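Local structure of UPF0255 protein frsA (4I4C) at residues A[193-198]-A[253-258]. The protein probably hydrolyses carboxylic esters as a serine esterase of the FrsA family, within the alpha/beta-hydrolase clan. Numbering follows the deposited sequence.
Sequences HPVVIV and NELFSI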
ATOM      1  N   HIS A 193      12.683 -21.563   3.459  1.00 32.92           N
ATOM      2  CA  HIS A 193      12.325 -21.062   2.134  1.00 24.97           C
ATOM      3  C   HIS A 193      12.865 -19.663   1.883  1.00 25.13           C
ATOM      4  O   HIS A 193      12.947 -18.841   2.813  1.00 23.99           O
ATOM      5  CB  HIS A 193      10.792 -21.035   1.966  1.00 23.82           C
ATOM      6  CG  HIS A 193      10.175 -22.392   1.884  1.00 34.63           C
ATOM      7  ND1 HIS A 193      10.465 -23.277   0.869  1.00 36.55           N
ATOM      8  CD2 HIS A 193       9.293 -23.023   2.696  1.00 34.11           C
ATOM      9  CE1 HIS A 193       9.790 -24.398   1.059  1.00 37.41           C
ATOM     10  NE2 HIS A 193       9.069 -24.269   2.157  1.00 36.21           N
ATOM     11  N   PRO A 194      13.195 -19.371   0.615  1.00 24.27           N
ATOM     12  CA  PRO A 194      13.555 -18.007   0.226  1.00 25.46           C
ATOM     13  C   PRO A 194      12.392 -17.089   0.559  1.00 26.95           C
ATOM     14  O   PRO A 194      11.239 -17.552   0.603  1.00 29.66           O
ATOM     15  CB  PRO A 194      13.762 -18.111  -1.291  1.00 25.69           C
ATOM     16  CG  PRO A 194      12.992 -19.321  -1.693  1.00 33.32           C
ATOM     17  CD  PRO A 194      13.105 -20.274  -0.546  1.00 26.47           C
ATOM     18  N   VAL A 195      12.676 -15.816   0.809  1.00 20.39           N
ATOM     19  CA  VAL A 195      11.636 -14.910   1.311  1.00 19.52           C
ATOM     20  C   VAL A 195      11.744 -13.535   0.683  1.00 22.69           C
ATOM     21  O   VAL A 195      12.846 -13.050   0.408  1.00 25.55           O
ATOM     22  CB  VAL A 195      11.691 -14.799   2.872  1.00 28.18           C
ATOM     23  CG1 VAL A 195      13.013 -14.186   3.339  1.00 28.14           C
ATOM     24  CG2 VAL A 195      10.487 -14.021   3.420  1.00 29.28           C
ATOM     25  N   VAL A 196      10.604 -12.908   0.427  1.00 19.79           N
ATOM     26  CA  VAL A 196      10.616 -11.518   0.023  1.00 17.10           C
ATOM     27  C   VAL A 196       9.886 -10.665   1.052  1.00 20.99           C
ATOM     28  O   VAL A 196       8.784 -11.000   1.472  1.00 24.76           O
ATOM     29  CB  VAL A 196      10.003 -11.320  -1.370  1.00 23.97           C
ATOM     30  CG1 VAL A 196      10.890 -11.943  -2.423  1.00 17.81           C
ATOM     31  CG2 VAL A 196       8.624 -11.933  -1.432  1.00 20.73           C
ATOM     32  N   ILE A 197      10.516  -9.577   1.475  1.00 17.74           N
ATOM     33  CA  ILE A 197       9.864  -8.616   2.339  1.00 16.02           C
ATOM     34  C   ILE A 197       9.136  -7.663   1.405  1.00 27.81           C
ATOM     35  O   ILE A 197       9.708  -7.225   0.408  1.00 17.19           O
ATOM     36  CB  ILE A 197      10.867  -7.842   3.189  1.00 20.42           C
ATOM     37  CG1 ILE A 197      11.727  -8.819   4.006  1.00 19.01           C
ATOM     38  CG2 ILE A 197      10.118  -6.865   4.111  1.00 16.02           C
ATOM     39  CD1 ILE A 197      12.950  -8.200   4.633  1.00 22.47           C
ATOM     40  N   VAL A 198       7.867  -7.376   1.700  1.00 19.26           N
ATOM     41  CA  VAL A 198       7.025  -6.619   0.782  1.00 15.08           C
ATOM     42  C   VAL A 198       6.324  -5.478   1.499  1.00 23.41           C
ATOM     43  O   VAL A 198       5.718  -5.701   2.543  1.00 27.27           O
ATOM     44  CB  VAL A 198       5.964  -7.527   0.134  1.00 18.30           C
ATOM     45  CG1 VAL A 198       5.135  -6.749  -0.867  1.00 21.69           C
ATOM     46  CG2 VAL A 198       6.618  -8.739  -0.527  1.00 25.48           C
ATOM     47  N   ASN A 253      17.137  -7.780   9.857  1.00 24.64           N
ATOM     48  CA  ASN A 253      18.051  -8.270  10.884  1.00 33.91           C
ATOM     49  C   ASN A 253      17.433  -9.340  11.769  1.00 33.77           C
ATOM     50  O   ASN A 253      18.147 -10.130  12.385  1.00 40.57           O
ATOM     51  CB  ASN A 253      18.572  -7.116  11.742  1.00 43.00           C
ATOM     52  CG  ASN A 253      19.448  -6.163  10.960  1.00 47.10           C
ATOM     53  OD1 ASN A 253      20.005  -6.524   9.919  1.00 45.79           O
ATOM     54  ND2 ASN A 253      19.575  -4.936  11.455  1.00 49.63           N
ATOM     55  N   GLU A 254      16.104  -9.365  11.832  1.00 27.11           N
ATOM     56  CA  GLU A 254      15.398 -10.369  12.615  1.00 31.31           C
ATOM     57  C   GLU A 254      15.316 -11.743  11.914  1.00 37.89           C
ATOM     58  O   GLU A 254      15.159 -12.778  12.576  1.00 33.37           O
ATOM     59  CB  GLU A 254      13.995  -9.867  12.980  1.00 30.04           C
ATOM     60  CG  GLU A 254      13.221 -10.806  13.893  1.00 40.58           C
ATOM     61  CD  GLU A 254      13.818 -10.882  15.283  1.00 48.22           C
ATOM     62  OE1 GLU A 254      14.535  -9.934  15.667  1.00 50.17           O
ATOM     63  OE2 GLU A 254      13.570 -11.884  15.990  1.00 54.68           O
ATOM     64  N   LEU A 255      15.430 -11.761  10.587  1.00 23.22           N
ATOM     65  CA  LEU A 255      15.293 -13.019   9.839  1.00 34.63           C
ATOM     66  C   LEU A 255      16.321 -14.092  10.234  1.00 35.54           C
ATOM     67  O   LEU A 255      16.100 -15.286  10.000  1.00 39.96           O
ATOM     68  CB  LEU A 255      15.330 -12.774   8.326  1.00 28.45           C
ATOM     69  CG  LEU A 255      14.182 -11.939   7.741  1.00 30.51           C
ATOM     70  CD1 LEU A 255      14.321 -11.825   6.229  1.00 28.41           C
ATOM     71  CD2 LEU A 255      12.819 -12.513   8.116  1.00 25.54           C
ATOM     72  N   PHE A 256      17.433 -13.668  10.830  1.00 35.04           N
ATOM     73  CA  PHE A 256      18.441 -14.604  11.328  1.00 39.28           C
ATOM     74  C   PHE A 256      17.872 -15.515  12.400  1.00 40.14           C
ATOM     75  O   PHE A 256      18.260 -16.677  12.506  1.00 39.07           O
ATOM     76  CB  PHE A 256      19.649 -13.864  11.913  1.00 46.45           C
ATOM     77  CG  PHE A 256      20.443 -13.099  10.902  1.00 53.23           C
ATOM     78  CD1 PHE A 256      21.188 -13.763   9.935  1.00 50.91           C
ATOM     79  CD2 PHE A 256      20.463 -11.713  10.926  1.00 60.23           C
ATOM     80  CE1 PHE A 256      21.929 -13.060   9.002  1.00 52.34           C
ATOM     81  CE2 PHE A 256      21.205 -11.000   9.994  1.00 63.21           C
ATOM     82  CZ  PHE A 256      21.940 -11.676   9.032  1.00 58.35           C
ATOM     83  N   SER A 257      16.968 -14.971  13.210  1.00 31.25           N
ATOM     84  CA  SER A 257      16.392 -15.713  14.323  1.00 37.02           C
ATOM     85  C   SER A 257      15.138 -16.461  13.896  1.00 44.32           C
ATOM     86  O   SER A 257      14.539 -17.194  14.685  1.00 44.60           O
ATOM     87  CB  SER A 257      16.056 -14.762  15.470  1.00 45.27           C
ATOM     88  OG  SER A 257      17.211 -14.057  15.883  1.00 53.43           O
ATOM     89  N   ILE A 258      14.730 -16.264  12.648  1.00 38.01           N
ATOM     90  CA  ILE A 258      13.560 -16.962  12.143  1.00 35.76           C
ATOM     91  C   ILE A 258      14.004 -18.123  11.267  1.00 37.89           C
ATOM     92  O   ILE A 258      14.510 -17.921  10.158  1.00 27.94           O
ATOM     93  CB  ILE A 258      12.615 -16.016  11.383  1.00 34.64           C
ATOM     94  CG1 ILE A 258      12.193 -14.868  12.299  1.00 31.23           C
ATOM     95  CG2 ILE A 258      11.390 -16.776  10.881  1.00 30.69           C
ATOM     96  CD1 ILE A 258      11.364 -13.837  11.614  1.00 30.51           C
TER
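Leu-255 reaches across to strand 193-199 with a single methyl, CD1, which settles over the side chains of Val-195 and Ile-197, two residues apart and therefore on the same face of the strand. The nearer approach is that of Leu-255 CD1 to Val-195 CG1, at 4.0 Å; Ile-197 meets the same Leu-255 methyl with the end of its own chain, CD1 to CD1 at 4.2 Å. Leu-255 is extended beyond CG, with CD1 trans to CA (chi2 -178°), and this carries the methyl out from the backbone to the sheet. With chi1 at 63°, Val-195 CG1 is flanked by both its own backbone N and C and is the branch presented to Leu-255 CD1. The side chains of Ile-197 and Leu-255 approach in an antiparallel sense, each extending past the end of the other. All three residues are buried, no hydrogen bond joins the segments, and the contact is purely van der Waals, with 103 Å² buried in total. Val-266 and Leu-225, from the strands flanking 193-199, also touch Leu-255, which thereby ties segment 253-258 to three adjacent strands. Val-196, pointing to the other face, packs on Leu-409 and Leu-413 of helix 394-413. Helices thus cover both faces of the mixed, largely parallel sheet, the three-layer alpha/beta/alpha architecture of the alpha/beta-hydrolase fold.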